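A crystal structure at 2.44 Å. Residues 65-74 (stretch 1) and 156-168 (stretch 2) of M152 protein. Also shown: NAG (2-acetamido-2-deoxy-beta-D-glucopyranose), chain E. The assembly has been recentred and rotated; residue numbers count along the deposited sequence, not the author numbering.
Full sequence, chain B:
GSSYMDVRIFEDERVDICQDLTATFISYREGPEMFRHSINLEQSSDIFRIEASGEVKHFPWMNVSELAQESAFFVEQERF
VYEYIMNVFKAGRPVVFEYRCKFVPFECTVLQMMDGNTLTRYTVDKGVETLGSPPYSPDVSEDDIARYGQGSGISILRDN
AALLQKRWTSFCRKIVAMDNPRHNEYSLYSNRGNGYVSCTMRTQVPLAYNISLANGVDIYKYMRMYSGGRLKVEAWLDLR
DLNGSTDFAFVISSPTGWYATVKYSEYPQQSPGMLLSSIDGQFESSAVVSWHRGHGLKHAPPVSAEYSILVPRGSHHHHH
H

Stretch 1, residues 65-74: SELAQESAFF
Stretch 2 (156-168) ILRDNAALLQKRW

This is a helix-against-helix contact, polar at one end, where an arginine and a tryptophan meet two acceptor side chains, and apolar at the other. In stretch 1, Ser-65 to Leu-67 lead into helix 68-74, with Leu-67 (phi/psi -100/48) at the N-cap. Stretch 2 opens inside a helix that began earlier in the chain, passes through a type I turn from Arg-158 to Ala-161, and enters helix 161-168. The axes of helices 68-74 and 161-168 approach to 11.3 Å at -112°, so long side chains must span the gap. In register, the CA of Leu-67 lies 9.1 Å from the CA of Arg-167, and the CA of Phe-73 lies 6.2 Å from the CA of Ile-156.

Arg-167 (chi1 t, chi2 t, chi3 p) is long enough to reach the start of helix 68-74. Arg-167 NH2 lies 2.6 Å from Glu-70 OE2 in a salt bridge and donates a hydrogen bond to Gln-69 OE1, also at 2.6 Å. Glu-70 uses both carboxylate oxygens: OE1 accepts a hydrogen bond from Trp-168 NE1 (chi1 m, chi2 92°) at 2.8 Å, approaching the indole at its edge, where the N-H points. Glu-70's chi1 of 32° and chi2 m bring the carboxylate to stretch 2 although CA-to-CB points sideways.

Gln-69 (chi1 m, chi2 p) also packs through its aliphatic part, CG lying 3.6 Å from Asn-160 CG. Asn-160 (chi1 m) makes no capping bond; its ND2 donates to Ile-156 O at 2.5 Å, tying the side chain back to the preceding helix.

At the apolar end, Phe-73 (chi1 t, chi2 83°) presents a ring face to Leu-157 CD2 (chi1 m, chi2 26°), which sits 3.8 Å from the ring centroid in a CH-pi contact. Branched Ile-156 (chi1 m, chi2 t) lies against the helix backbone, CG2 3.5 Å from Gln-69 O and CD1 3.8 Å from Phe-73 CA.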

# COMPACT_ATOMS: atom_id res chain seq x y z
N SER B 65 21.43 9.50 11.14
CA SER B 65 22.75 8.99 11.51
C SER B 65 22.78 8.35 12.91
O SER B 65 23.56 7.43 13.17
CB SER B 65 23.81 10.08 11.37
OG SER B 65 24.13 10.29 10.01
N GLU B 66 21.91 8.82 13.81
CA GLU B 66 21.82 8.31 15.17
C GLU B 66 21.03 7.01 15.26
O GLU B 66 20.79 6.50 16.35
CB GLU B 66 21.17 9.35 16.09
CG GLU B 66 22.11 9.97 17.11
CD GLU B 66 21.52 11.20 17.78
OE1 GLU B 66 21.16 12.15 17.05
OE2 GLU B 66 21.42 11.21 19.02
N LEU B 67 20.62 6.47 14.11
CA LEU B 67 19.79 5.26 14.09
C LEU B 67 20.66 4.03 13.79
O LEU B 67 20.31 3.19 12.95
CB LEU B 67 18.65 5.40 13.09
CG LEU B 67 17.35 6.13 13.48
CD1 LEU B 67 17.60 7.51 14.03
CD2 LEU B 67 16.40 6.24 12.29
N ALA B 68 21.79 3.93 14.49
CA ALA B 68 22.76 2.85 14.28
C ALA B 68 22.20 1.45 14.52
O ALA B 68 22.39 0.54 13.71
CB ALA B 68 24.00 3.08 15.15
N GLN B 69 21.52 1.26 15.65
CA GLN B 69 21.03 -0.06 16.04
C GLN B 69 19.95 -0.56 15.08
O GLN B 69 20.04 -1.68 14.57
CB GLN B 69 20.50 -0.04 17.48
CG GLN B 69 21.56 0.21 18.54
CD GLN B 69 22.13 1.61 18.52
OE1 GLN B 69 21.45 2.57 18.15
NE2 GLN B 69 23.39 1.74 18.92
N GLU B 70 18.95 0.28 14.81
CA GLU B 70 17.89 -0.10 13.88
C GLU B 70 18.42 -0.35 12.47
O GLU B 70 18.04 -1.34 11.84
CB GLU B 70 16.70 0.89 13.89
CG GLU B 70 17.05 2.34 14.17
CD GLU B 70 17.08 2.70 15.64
OE1 GLU B 70 16.10 2.43 16.36
OE2 GLU B 70 18.09 3.28 16.08
N SER B 71 19.32 0.51 12.00
CA SER B 71 19.98 0.27 10.70
C SER B 71 20.69 -1.06 10.69
O SER B 71 20.59 -1.82 9.72
CB SER B 71 20.97 1.39 10.36
OG SER B 71 20.36 2.37 9.56
N ALA B 72 21.40 -1.36 11.77
CA ALA B 72 22.05 -2.66 11.89
C ALA B 72 21.03 -3.80 11.90
O ALA B 72 21.30 -4.86 11.35
CB ALA B 72 22.96 -2.71 13.13
N PHE B 73 19.86 -3.59 12.50
CA PHE B 73 18.82 -4.62 12.51
C PHE B 73 18.34 -4.92 11.09
O PHE B 73 18.17 -6.08 10.69
CB PHE B 73 17.64 -4.17 13.40
CG PHE B 73 16.49 -5.17 13.46
CD1 PHE B 73 16.53 -6.25 14.32
CD2 PHE B 73 15.36 -5.00 12.66
CE1 PHE B 73 15.46 -7.17 14.38
CE2 PHE B 73 14.28 -5.92 12.72
CZ PHE B 73 14.34 -6.99 13.58
N PHE B 74 18.13 -3.85 10.32
CA PHE B 74 17.65 -3.99 8.95
C PHE B 74 18.71 -4.58 8.05
O PHE B 74 18.39 -5.32 7.12
CB PHE B 74 17.20 -2.64 8.39
CG PHE B 74 15.91 -2.15 8.96
CD1 PHE B 74 14.82 -3.01 9.11
CD2 PHE B 74 15.77 -0.82 9.35
CE1 PHE B 74 13.62 -2.56 9.64
CE2 PHE B 74 14.57 -0.34 9.87
CZ PHE B 74 13.50 -1.22 10.03
N ILE B 156 20.02 -7.66 18.52
CA ILE B 156 20.37 -6.27 18.26
C ILE B 156 19.40 -5.34 19.00
O ILE B 156 19.80 -4.30 19.55
CB ILE B 156 20.33 -5.95 16.79
CG1 ILE B 156 21.37 -6.80 16.05
CG2 ILE B 156 20.59 -4.48 16.54
CD1 ILE B 156 21.22 -6.75 14.53
N LEU B 157 18.13 -5.75 19.03
CA LEU B 157 17.06 -5.00 19.68
C LEU B 157 17.10 -5.21 21.20
O LEU B 157 17.04 -4.25 21.96
CB LEU B 157 15.69 -5.41 19.11
CG LEU B 157 15.08 -4.70 17.88
CD1 LEU B 157 16.09 -4.05 16.94
CD2 LEU B 157 14.17 -5.65 17.12
N ARG B 158 17.21 -6.47 21.64
CA ARG B 158 17.26 -6.78 23.08
C ARG B 158 18.47 -6.18 23.81
O ARG B 158 18.31 -5.55 24.87
CB ARG B 158 17.16 -8.28 23.33
CG ARG B 158 17.09 -8.66 24.81
CD ARG B 158 16.80 -10.15 24.99
NE ARG B 158 17.31 -10.93 23.86
CZ ARG B 158 16.56 -11.75 23.12
NH1 ARG B 158 15.28 -11.94 23.42
NH2 ARG B 158 17.10 -12.40 22.10
N ASP B 159 19.66 -6.34 23.25
CA ASP B 159 20.88 -5.85 23.88
C ASP B 159 20.93 -4.33 23.95
O ASP B 159 21.77 -3.76 24.65
CB ASP B 159 22.12 -6.36 23.15
CG ASP B 159 22.26 -7.87 23.18
OD1 ASP B 159 21.40 -8.59 23.74
OD2 ASP B 159 23.26 -8.34 22.62
N ASN B 160 20.04 -3.67 23.21
CA ASN B 160 19.98 -2.22 23.20
C ASN B 160 18.61 -1.70 23.61
O ASN B 160 18.24 -0.60 23.23
CB ASN B 160 20.27 -1.69 21.81
CG ASN B 160 21.65 -2.01 21.32
OD1 ASN B 160 22.63 -1.36 21.70
ND2 ASN B 160 21.75 -3.00 20.43
N ALA B 161 17.86 -2.48 24.37
CA ALA B 161 16.47 -2.13 24.66
C ALA B 161 16.34 -0.75 25.31
O ALA B 161 15.62 0.11 24.80
CB ALA B 161 15.84 -3.18 25.52
N ALA B 162 17.05 -0.56 26.43
CA ALA B 162 16.99 0.69 27.17
C ALA B 162 17.34 1.89 26.30
O ALA B 162 16.81 2.99 26.52
CB ALA B 162 17.89 0.62 28.37
N LEU B 163 18.22 1.71 25.33
CA LEU B 163 18.63 2.83 24.48
C LEU B 163 17.53 3.11 23.47
O LEU B 163 17.26 4.26 23.15
CB LEU B 163 19.96 2.56 23.78
CG LEU B 163 20.34 3.44 22.59
CD1 LEU B 163 20.30 4.92 22.93
CD2 LEU B 163 21.71 3.06 22.10
N LEU B 164 16.90 2.03 22.98
CA LEU B 164 15.81 2.12 22.02
C LEU B 164 14.56 2.68 22.68
O LEU B 164 13.87 3.52 22.10
CB LEU B 164 15.53 0.76 21.38
CG LEU B 164 16.57 0.20 20.41
CD1 LEU B 164 16.30 -1.26 20.08
CD2 LEU B 164 16.59 1.03 19.15
N GLN B 165 14.26 2.22 23.88
CA GLN B 165 13.12 2.73 24.63
C GLN B 165 13.26 4.25 24.78
O GLN B 165 12.30 4.99 24.61
CB GLN B 165 13.02 2.07 26.00
CG GLN B 165 12.01 2.72 26.94
CD GLN B 165 10.58 2.28 26.67
OE1 GLN B 165 10.32 1.28 25.98
NE2 GLN B 165 9.64 3.04 27.20
N LYS B 166 14.47 4.71 25.08
CA LYS B 166 14.67 6.13 25.27
C LYS B 166 14.48 6.88 23.96
O LYS B 166 13.74 7.88 23.90
CB LYS B 166 16.06 6.42 25.82
CG LYS B 166 16.24 7.83 26.29
CD LYS B 166 17.69 8.12 26.59
CE LYS B 166 17.86 9.48 27.24
NZ LYS B 166 19.10 10.14 26.75
N ARG B 167 15.12 6.40 22.90
CA ARG B 167 15.08 7.10 21.63
C ARG B 167 13.67 7.14 21.05
O ARG B 167 13.22 8.19 20.56
CB ARG B 167 16.07 6.50 20.62
CG ARG B 167 15.88 7.02 19.22
CD ARG B 167 17.12 6.90 18.36
NE ARG B 167 17.59 5.53 18.26
CZ ARG B 167 18.85 5.17 18.45
NH1 ARG B 167 19.76 6.08 18.75
NH2 ARG B 167 19.20 3.89 18.34
N TRP B 168 12.95 6.02 21.14
CA TRP B 168 11.61 5.98 20.56
C TRP B 168 10.55 6.65 21.43
O TRP B 168 9.53 7.13 20.92
CB TRP B 168 11.25 4.56 20.10
CG TRP B 168 12.08 4.21 18.92
CD1 TRP B 168 13.29 3.56 18.93
CD2 TRP B 168 11.83 4.55 17.55
NE1 TRP B 168 13.78 3.46 17.65
CE2 TRP B 168 12.91 4.06 16.79
CE3 TRP B 168 10.79 5.22 16.90
CZ2 TRP B 168 12.98 4.23 15.40
CZ3 TRP B 168 10.85 5.38 15.52
CH2 TRP B 168 11.94 4.90 14.78
C1 NAG E . 23.52 13.01 14.13
C2 NAG E . 24.83 12.27 13.87
C3 NAG E . 26.00 13.23 14.04
C4 NAG E . 25.77 14.40 13.11
C5 NAG E . 24.44 15.05 13.46
C6 NAG E . 24.19 16.28 12.60
C7 NAG E . 25.89 11.11 15.72
C8 NAG E . 25.91 9.89 16.59
N2 NAG E . 24.95 11.15 14.78
O3 NAG E . 27.20 12.58 13.71
O4 NAG E . 26.81 15.34 13.26
O5 NAG E . 23.42 14.10 13.24
O6 NAG E . 22.94 16.84 12.94
O7 NAG E . 26.71 12.01 15.89